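Local coordinates for glutathione S-transferase (Xanthomonas axonopodis pv. citri, PDB 6NV6), which probably conjugates glutathione, which it binds, to electrophilic substrates as a theta-class glutathione transferase, at residues N69-V72 / R73-A77; Q78-P81 / A82-P85; I163-G166 / S167-A171. All coordinates share one frame; numbering follows the deposited sequence.

Interaction 1 (N69-V72 / R73-A77)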
ATOM      1  N   ASN A  69      -8.557   2.828   0.602  1.00 30.38           N
ATOM      2  CA  ASN A  69      -8.291   3.753  -0.493  1.00 36.48           C
ATOM      3  C   ASN A  69      -9.170   4.996  -0.410  1.00 32.35           C
ATOM      4  O   ASN A  69      -8.732   6.081  -0.810  1.00 34.93           O
ATOM      5  CB  ASN A  69      -8.465   3.043  -1.839  1.00 37.37           C
ATOM      6  CG  ASN A  69      -7.468   1.913  -2.046  1.00 25.41           C
ATOM      7  OD1 ASN A  69      -6.471   1.801  -1.329  1.00 28.43           O
ATOM      8  ND2 ASN A  69      -7.744   1.061  -3.021  1.00 19.45           N
ATOM      9  N   ALA A  70     -10.396   4.868   0.104  1.00 32.05           N
ATOM     10  CA  ALA A  70     -11.190   6.052   0.404  1.00 34.01           C
ATOM     11  C   ALA A  70     -10.516   6.903   1.478  1.00 33.76           C
ATOM     12  O   ALA A  70     -10.477   8.136   1.371  1.00 33.72           O
ATOM     13  CB  ALA A  70     -12.599   5.645   0.833  1.00 28.02           C
ATOM     14  N   ILE A  71      -9.996   6.260   2.528  1.00 25.53           N
ATOM     15  CA  ILE A  71      -9.258   6.981   3.558  1.00 31.26           C
ATOM     16  C   ILE A  71      -8.095   7.739   2.935  1.00 35.21           C
ATOM     17  O   ILE A  71      -7.820   8.893   3.290  1.00 37.06           O
ATOM     18  CB  ILE A  71      -8.780   6.012   4.657  1.00 32.13           C
ATOM     19  CG1 ILE A  71      -9.977   5.417   5.403  1.00 34.28           C
ATOM     20  CG2 ILE A  71      -7.864   6.718   5.644  1.00 27.50           C
ATOM     21  CD1 ILE A  71      -9.634   4.211   6.238  1.00 34.33           C
ATOM     22  N   VAL A  72      -7.403   7.114   1.982  1.00 29.52           N
ATOM     23  CA  VAL A  72      -6.251   7.773   1.371  1.00 31.21           C
ATOM     24  C   VAL A  72      -6.716   8.979   0.575  1.00 28.96           C
ATOM     25  O   VAL A  72      -6.259  10.108   0.795  1.00 29.60           O
ATOM     26  CB  VAL A  72      -5.465   6.787   0.484  1.00 35.23           C
ATOM     27  CG1 VAL A  72      -4.460   7.529  -0.409  1.00 25.51           C
ATOM     28  CG2 VAL A  72      -4.763   5.719   1.336  1.00 26.71           C
ATOM     29  N   ARG A  73      -7.646   8.751  -0.356  1.00 36.25           N
ATOM     30  CA  ARG A  73      -8.115   9.829  -1.215  1.00 34.97           C
ATOM     31  C   ARG A  73      -8.630  10.990  -0.386  1.00 30.56           C
ATOM     32  O   ARG A  73      -8.379  12.158  -0.708  1.00 30.77           O
ATOM     33  CB  ARG A  73      -9.190   9.316  -2.176  1.00 30.76           C
ATOM     34  CG  ARG A  73      -8.606   8.550  -3.358  1.00 38.56           C
ATOM     35  CD  ARG A  73      -9.661   8.290  -4.428  1.00 43.02           C
ATOM     36  NE  ARG A  73     -10.620   7.294  -3.958  1.00 45.56           N
ATOM     37  CZ  ARG A  73     -10.499   5.986  -4.179  1.00 45.03           C
ATOM     38  NH1 ARG A  73      -9.471   5.520  -4.879  1.00 40.09           N
ATOM     39  NH2 ARG A  73     -11.408   5.140  -3.704  1.00 44.23           N
ATOM     40  N   TYR A  74      -9.313  10.682   0.714  1.00 27.70           N
ATOM     41  CA  TYR A  74      -9.787  11.733   1.597  1.00 29.87           C
ATOM     42  C   TYR A  74      -8.620  12.506   2.210  1.00 36.82           C
ATOM     43  O   TYR A  74      -8.525  13.732   2.063  1.00 36.12           O
ATOM     44  CB  TYR A  74     -10.672  11.142   2.686  1.00 28.87           C
ATOM     45  CG  TYR A  74     -10.943  12.158   3.751  1.00 33.82           C
ATOM     46  CD1 TYR A  74     -11.693  13.291   3.464  1.00 39.46           C
ATOM     47  CD2 TYR A  74     -10.404  12.025   5.023  1.00 31.58           C
ATOM     48  CE1 TYR A  74     -11.929  14.245   4.427  1.00 43.90           C
ATOM     49  CE2 TYR A  74     -10.635  12.966   5.993  1.00 32.79           C
ATOM     50  CZ  TYR A  74     -11.397  14.073   5.694  1.00 41.44           C
ATOM     51  OH  TYR A  74     -11.630  15.021   6.657  1.00 43.91           O
ATOM     52  N   LEU A  75      -7.715  11.797   2.900  1.00 28.29           N
ATOM     53  CA  LEU A  75      -6.627  12.465   3.606  1.00 31.66           C
ATOM     54  C   LEU A  75      -5.807  13.351   2.676  1.00 37.01           C
ATOM     55  O   LEU A  75      -5.388  14.448   3.066  1.00 41.67           O
ATOM     56  CB  LEU A  75      -5.734  11.434   4.297  1.00 28.70           C
ATOM     57  CG  LEU A  75      -6.291  11.016   5.662  1.00 30.53           C
ATOM     58  CD1 LEU A  75      -5.583   9.778   6.203  1.00 26.75           C
ATOM     59  CD2 LEU A  75      -6.223  12.173   6.652  1.00 26.28           C
ATOM     60  N   ALA A  76      -5.579  12.913   1.437  1.00 33.53           N
ATOM     61  CA  ALA A  76      -4.769  13.741   0.547  1.00 46.96           C
ATOM     62  C   ALA A  76      -5.557  14.950   0.051  1.00 37.09           C
ATOM     63  O   ALA A  76      -5.072  16.084   0.113  1.00 41.49           O
ATOM     64  CB  ALA A  76      -4.224  12.913  -0.621  1.00 37.24           C
ATOM     65  N   ALA A  77      -6.781  14.733  -0.433  1.00 35.88           N
ATOM     66  CA  ALA A  77      -7.596  15.863  -0.866  1.00 37.02           C
ATOM     67  C   ALA A  77      -7.820  16.863   0.271  1.00 40.83           C
ATOM     68  O   ALA A  77      -7.760  18.079   0.058  1.00 41.73           O
ATOM     69  CB  ALA A  77      -8.932  15.367  -1.416  1.00 32.20           C
TER
HETATM   70  O   HOH W   1      -9.601   2.220  -4.749  1.00 29.07           O
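Asn69 O takes the amide of Arg73 at 2.9 Å from N to O, in a nearly straight bond of 176°. The same carbonyl oxygen lies over the centre of one face of the Arg73 guanidinium, with Asn69 O 3.8 Å from Arg73 CZ. The arginine turns back over the preceding turn because CG stands beside its own backbone N (chi1 -78°) and the chain bends at chi3 (-71°); NH1 thereby comes to 4.0 Å from Asn69 CB. A water in the guanidinium plane accepts from Asn69 ND2 at 2.8 Å and, weakly, from Arg73 NH1. The other end of the amide is also engaged: OD1 receives a hydrogen bond from Lys17. Further i to i+4 bonds continue the helix, among them Leu75 N to Ile71 O. On the side away from the arginine, Ile71 CG2 and Leu75 CD1 meet at 3.9 Å, the two branched chains running alongside each other on one flank of the helix. This is the helix that follows the sheet in the thioredoxin-like domain of the transferase. Ile71 and Tyr74 pack on strand 63-65, Val72 and Leu75 touch helix 13-25, and Asn69, Val72 and Arg73 reach Met98 of helix 88-118.

Interaction 2 (Q78-P81 / A82-P85)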
ATOM      1  N   GLN A  78      -8.070  16.371   1.488  1.00 35.69           N
ATOM      2  CA  GLN A  78      -8.369  17.264   2.606  1.00 35.98           C
ATOM      3  C   GLN A  78      -7.116  17.890   3.210  1.00 42.60           C
ATOM      4  O   GLN A  78      -7.171  19.027   3.690  1.00 41.32           O
ATOM      5  CB  GLN A  78      -9.142  16.512   3.694  1.00 35.61           C
ATOM      6  CG  GLN A  78      -9.721  17.382   4.804  1.00 36.52           C
ATOM      7  CD  GLN A  78     -10.766  18.369   4.302  1.00 41.83           C
ATOM      8  OE1 GLN A  78     -11.650  18.022   3.520  1.00 45.55           O
ATOM      9  NE2 GLN A  78     -10.663  19.611   4.749  1.00 46.91           N
ATOM     10  N   TYR A  79      -5.986  17.183   3.203  1.00 43.50           N
ATOM     11  CA  TYR A  79      -4.834  17.619   3.980  1.00 39.14           C
ATOM     12  C   TYR A  79      -3.531  17.702   3.214  1.00 40.02           C
ATOM     13  O   TYR A  79      -2.620  18.393   3.684  1.00 57.60           O
ATOM     14  CB  TYR A  79      -4.617  16.702   5.198  1.00 37.06           C
ATOM     15  CG  TYR A  79      -5.756  16.747   6.175  1.00 34.71           C
ATOM     16  CD1 TYR A  79      -5.995  17.877   6.936  1.00 39.96           C
ATOM     17  CD2 TYR A  79      -6.612  15.670   6.320  1.00 37.00           C
ATOM     18  CE1 TYR A  79      -7.052  17.931   7.827  1.00 41.57           C
ATOM     19  CE2 TYR A  79      -7.674  15.711   7.203  1.00 41.48           C
ATOM     20  CZ  TYR A  79      -7.892  16.846   7.957  1.00 41.41           C
ATOM     21  OH  TYR A  79      -8.951  16.887   8.839  1.00 40.86           O
ATOM     22  N   ALA A  80      -3.381  17.021   2.087  1.00 42.72           N
ATOM     23  CA  ALA A  80      -2.118  17.007   1.354  1.00 43.94           C
ATOM     24  C   ALA A  80      -2.412  17.194  -0.125  1.00 46.53           C
ATOM     25  O   ALA A  80      -2.370  16.235  -0.906  1.00 51.87           O
ATOM     26  CB  ALA A  80      -1.351  15.712   1.612  1.00 44.15           C
ATOM     27  N   PRO A  81      -2.719  18.422  -0.550  1.00 54.21           N
ATOM     28  CA  PRO A  81      -3.106  18.627  -1.954  1.00 52.29           C
ATOM     29  C   PRO A  81      -1.968  18.391  -2.922  1.00 47.73           C
ATOM     30  O   PRO A  81      -2.219  18.267  -4.129  1.00 47.54           O
ATOM     31  CB  PRO A  81      -3.566  20.093  -1.986  1.00 54.07           C
ATOM     32  CG  PRO A  81      -3.548  20.559  -0.514  1.00 54.08           C
ATOM     33  CD  PRO A  81      -2.549  19.697   0.166  1.00 49.92           C
ATOM     34  N   ALA A  82      -0.726  18.343  -2.431  1.00 46.78           N
ATOM     35  CA  ALA A  82       0.386  17.909  -3.268  1.00 43.52           C
ATOM     36  C   ALA A  82       0.190  16.480  -3.749  1.00 52.81           C
ATOM     37  O   ALA A  82       0.764  16.086  -4.775  1.00 55.85           O
ATOM     38  CB  ALA A  82       1.702  18.033  -2.499  1.00 42.96           C
ATOM     39  N   LEU A  83      -0.615  15.693  -3.025  1.00 43.92           N
ATOM     40  CA  LEU A  83      -0.812  14.282  -3.315  1.00 40.23           C
ATOM     41  C   LEU A  83      -2.065  13.993  -4.120  1.00 42.75           C
ATOM     42  O   LEU A  83      -2.252  12.848  -4.554  1.00 41.51           O
ATOM     43  CB  LEU A  83      -0.872  13.485  -2.015  1.00 39.61           C
ATOM     44  CG  LEU A  83       0.484  13.356  -1.340  1.00 47.85           C
ATOM     45  CD1 LEU A  83       0.500  12.151  -0.425  1.00 43.20           C
ATOM     46  CD2 LEU A  83       1.596  13.281  -2.390  1.00 38.88           C
ATOM     47  N   TYR A  84      -2.928  14.990  -4.317  1.00 46.57           N
ATOM     48  CA  TYR A  84      -4.200  14.818  -5.008  1.00 44.30           C
ATOM     49  C   TYR A  84      -4.165  15.646  -6.283  1.00 39.79           C
ATOM     50  O   TYR A  84      -4.430  16.855  -6.242  1.00 49.96           O
ATOM     51  CB  TYR A  84      -5.359  15.240  -4.098  1.00 43.25           C
ATOM     52  CG  TYR A  84      -6.748  15.164  -4.699  1.00 49.78           C
ATOM     53  CD1 TYR A  84      -7.239  16.193  -5.491  1.00 50.15           C
ATOM     54  CD2 TYR A  84      -7.571  14.064  -4.470  1.00 48.24           C
ATOM     55  CE1 TYR A  84      -8.502  16.131  -6.046  1.00 53.23           C
ATOM     56  CE2 TYR A  84      -8.850  13.994  -5.013  1.00 45.91           C
ATOM     57  CZ  TYR A  84      -9.306  15.035  -5.802  1.00 54.88           C
ATOM     58  OH  TYR A  84     -10.563  15.003  -6.362  1.00 55.17           O
ATOM     59  N   PRO A  85      -3.802  15.059  -7.428  1.00 44.42           N
ATOM     60  CA  PRO A  85      -3.809  15.816  -8.688  1.00 50.20           C
ATOM     61  C   PRO A  85      -5.183  16.402  -8.979  1.00 49.70           C
ATOM     62  O   PRO A  85      -6.204  15.709  -8.912  1.00 44.66           O
ATOM     63  CB  PRO A  85      -3.400  14.773  -9.736  1.00 39.45           C
ATOM     64  CG  PRO A  85      -2.727  13.693  -8.980  1.00 38.08           C
ATOM     65  CD  PRO A  85      -3.379  13.664  -7.624  1.00 38.81           C
TER
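Leu83 N donates to Ala80 O at 2.8 Å, just where the chain leaves the helix; the donor sits above the carbonyl plane, 44° out of it, so the bond misses the lone-pair directions. Leu83 CB also lies against this oxygen, 3.3 Å from Ala80 O. One residue further on, Tyr84 N reaches Pro81 O at 3.4 Å, a weak bond. Both link residues three apart and describe two overlapping type I beta turns, the first with Pro81 and Ala82 at its corners and the second, closed only by the weak bond, with Ala82 and Leu83. Ala80, the first residue to leave helical backbone angles, thus supplies the acceptor that closes the first turn.

Apolar contact accompanies the polar one. Leu83 CG, held beside the backbone N (chi1 -73°), comes to 4.2 Å from Ala80 CB, so leucine and alanine meet on the buried side of the turn. Pro81 and Ala82 form its exposed corner.

These turns link helix 68-79 to helix 88-118, the connection from the thioredoxin-like domain into the helical domain. Ala80 touches Ala25 and Leu83 touches Glu24, both of helix 13-25. Leu83 also shares a backbone hydrogen bond with Met160 in the loop before helix 163-174, and Pro85 O accepts from Arg91 at the start of helix 88-118.

Interaction 3 (I163-G166 / S167-A171)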
ATOM      1  N   ILE A 163       0.225   4.990  -3.360  1.00 24.07           N
ATOM      2  CA  ILE A 163       0.200   4.630  -1.950  1.00 21.59           C
ATOM      3  C   ILE A 163      -0.369   3.231  -1.715  1.00 25.98           C
ATOM      4  O   ILE A 163       0.247   2.462  -0.968  1.00 24.35           O
ATOM      5  CB  ILE A 163      -0.552   5.706  -1.160  1.00 24.86           C
ATOM      6  CG1 ILE A 163       0.317   6.954  -1.049  1.00 23.84           C
ATOM      7  CG2 ILE A 163      -0.953   5.203   0.225  1.00 34.37           C
ATOM      8  CD1 ILE A 163      -0.376   8.121  -0.384  1.00 28.07           C
ATOM      9  N   PRO A 164      -1.504   2.828  -2.311  1.00 27.31           N
ATOM     10  CA  PRO A 164      -2.011   1.470  -2.017  1.00 24.66           C
ATOM     11  C   PRO A 164      -1.049   0.359  -2.411  1.00 26.87           C
ATOM     12  O   PRO A 164      -0.697  -0.477  -1.559  1.00 30.19           O
ATOM     13  CB  PRO A 164      -3.322   1.409  -2.807  1.00 25.00           C
ATOM     14  CG  PRO A 164      -3.743   2.822  -2.923  1.00 23.49           C
ATOM     15  CD  PRO A 164      -2.491   3.613  -3.076  1.00 22.65           C
ATOM     16  N   LEU A 165      -0.587   0.325  -3.670  1.00 26.29           N
ATOM     17  CA  LEU A 165       0.393  -0.698  -4.047  1.00 28.96           C
ATOM     18  C   LEU A 165       1.728  -0.505  -3.325  1.00 33.19           C
ATOM     19  O   LEU A 165       2.404  -1.491  -3.001  1.00 31.07           O
ATOM     20  CB  LEU A 165       0.613  -0.703  -5.557  1.00 21.25           C
ATOM     21  CG  LEU A 165       1.479  -1.852  -6.073  1.00 28.96           C
ATOM     22  CD1 LEU A 165       0.854  -3.210  -5.750  1.00 24.80           C
ATOM     23  CD2 LEU A 165       1.717  -1.715  -7.565  1.00 19.94           C
ATOM     24  N   GLY A 166       2.121   0.750  -3.065  1.00 30.15           N
ATOM     25  CA  GLY A 166       3.358   1.004  -2.347  1.00 27.38           C
ATOM     26  C   GLY A 166       3.367   0.407  -0.953  1.00 29.56           C
ATOM     27  O   GLY A 166       4.419  -0.018  -0.462  1.00 28.54           O
ATOM     28  N   SER A 167       2.204   0.349  -0.301  1.00 24.48           N
ATOM     29  CA  SER A 167       2.148  -0.236   1.033  1.00 25.59           C
ATOM     30  C   SER A 167       2.210  -1.757   0.989  1.00 30.95           C
ATOM     31  O   SER A 167       2.680  -2.381   1.948  1.00 29.18           O
ATOM     32  CB  SER A 167       0.890   0.236   1.766  1.00 30.06           C
ATOM     33  OG  SER A 167       0.659   1.623   1.584  1.00 27.59           O
ATOM     34  N   PHE A 168       1.741  -2.372  -0.100  1.00 31.58           N
ATOM     35  CA  PHE A 168       1.913  -3.815  -0.253  1.00 26.78           C
ATOM     36  C   PHE A 168       3.338  -4.163  -0.649  1.00 30.20           C
ATOM     37  O   PHE A 168       3.894  -5.155  -0.159  1.00 28.81           O
ATOM     38  CB  PHE A 168       0.954  -4.370  -1.305  1.00 27.46           C
ATOM     39  CG  PHE A 168      -0.452  -4.569  -0.816  1.00 29.59           C
ATOM     40  CD1 PHE A 168      -0.819  -5.734  -0.176  1.00 30.88           C
ATOM     41  CD2 PHE A 168      -1.414  -3.592  -1.016  1.00 31.82           C
ATOM     42  CE1 PHE A 168      -2.122  -5.918   0.264  1.00 34.40           C
ATOM     43  CE2 PHE A 168      -2.716  -3.771  -0.575  1.00 34.07           C
ATOM     44  CZ  PHE A 168      -3.067  -4.943   0.071  1.00 32.10           C
ATOM     45  N   ILE A 169       3.948  -3.347  -1.517  1.00 30.75           N
ATOM     46  CA  ILE A 169       5.209  -3.739  -2.140  1.00 32.98           C
ATOM     47  C   ILE A 169       6.345  -3.778  -1.131  1.00 34.36           C
ATOM     48  O   ILE A 169       7.391  -4.387  -1.402  1.00 33.48           O
ATOM     49  CB  ILE A 169       5.547  -2.811  -3.320  1.00 27.91           C
ATOM     50  CG1 ILE A 169       6.119  -3.636  -4.468  1.00 27.61           C
ATOM     51  CG2 ILE A 169       6.510  -1.719  -2.899  1.00 27.13           C
ATOM     52  CD1 ILE A 169       5.080  -4.501  -5.143  1.00 28.40           C
ATOM     53  N   TYR A 170       6.160  -3.155   0.035  1.00 26.99           N
ATOM     54  CA  TYR A 170       7.074  -3.393   1.143  1.00 30.67           C
ATOM     55  C   TYR A 170       7.062  -4.868   1.542  1.00 31.01           C
ATOM     56  O   TYR A 170       8.115  -5.505   1.659  1.00 27.96           O
ATOM     57  CB  TYR A 170       6.701  -2.501   2.327  1.00 29.08           C
ATOM     58  CG  TYR A 170       7.480  -2.825   3.582  1.00 37.36           C
ATOM     59  CD1 TYR A 170       8.858  -2.645   3.627  1.00 32.52           C
ATOM     60  CD2 TYR A 170       6.841  -3.316   4.718  1.00 32.84           C
ATOM     61  CE1 TYR A 170       9.573  -2.934   4.757  1.00 30.16           C
ATOM     62  CE2 TYR A 170       7.556  -3.610   5.860  1.00 32.82           C
ATOM     63  CZ  TYR A 170       8.920  -3.412   5.870  1.00 35.87           C
ATOM     64  OH  TYR A 170       9.638  -3.695   7.003  1.00 37.11           O
ATOM     65  N   ALA A 171       5.869  -5.433   1.740  1.00 31.59           N
ATOM     66  CA  ALA A 171       5.782  -6.853   2.058  1.00 33.29           C
ATOM     67  C   ALA A 171       6.389  -7.700   0.948  1.00 36.15           C
ATOM     68  O   ALA A 171       7.155  -8.632   1.214  1.00 40.98           O
ATOM     69  CB  ALA A 171       4.326  -7.247   2.308  1.00 32.10           C
TER
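Ser167 grips the carbonyl of Ile163 with two donors, its hydroxyl OG at 2.7 Å from Ile163 O and its own backbone N at 3.0 Å from the same oxygen. They arrive from opposite faces of the carbonyl plane, and OG can bend back to the preceding turn because it stands beside the backbone N, opposite the carbonyl carbon (chi1 -43°). The hydroxyl of this buried serine thus spends its proton within its own helix, a common way for a helix to accommodate a buried serine. One residue along, Pro164 O receives a weak second bond from the already engaged Ser167 N and another weak one from Phe168 N; it also lies near the plane of the Phe168 ring at its edge, 3.2 Å from CD2. Leu165 O is held by Ile169 N at 2.8 Å.

Ile169 CG2 packs against Gly166 O at 3.6 Å, an oxygen also fixed from outside by the hydroxyl of Tyr198. Among apolar side chains, Leu165 CD1 and Ile169 CD1 meet loosely at 4.5 Å.

Helix 163-174 belongs to the all-helical C-terminal domain of the transferase fold, and the centre of the contact lies about 3 Å from the centre of the chain. Ile163 and Ser167 touch Trp20 of helix 13-25 across the domain boundary, Leu165 and Phe168 rest on Thr101 of helix 88-118, and Leu165 and Ile169 press on Trp188 of helix 183-193.

How the interactions relate
The three contacts come in series along the chain. Interactions 1 and 2 share helix 68-79, with centres about 9 Å apart: the turn of interaction 2 packs against the last turns of the helix, Ala76 CB meeting Leu83 CB at 3.7 Å and Ala77 CB meeting Tyr84 CD2 at 3.6 Å. Interaction 3 belongs to the helical domain, its centre about 16 Å from that of interaction 1 and 19 Å from that of interaction 2. The start of its helix nevertheless touches both, through Val72 CG2 to Ile163 CG2 at 4.0 Å and Leu83 CD1 to Ile163 CD1 at 4.1 Å. Ile163, with Pro164, lies where the helical domain meets helix 68-79 and the linker that follows it.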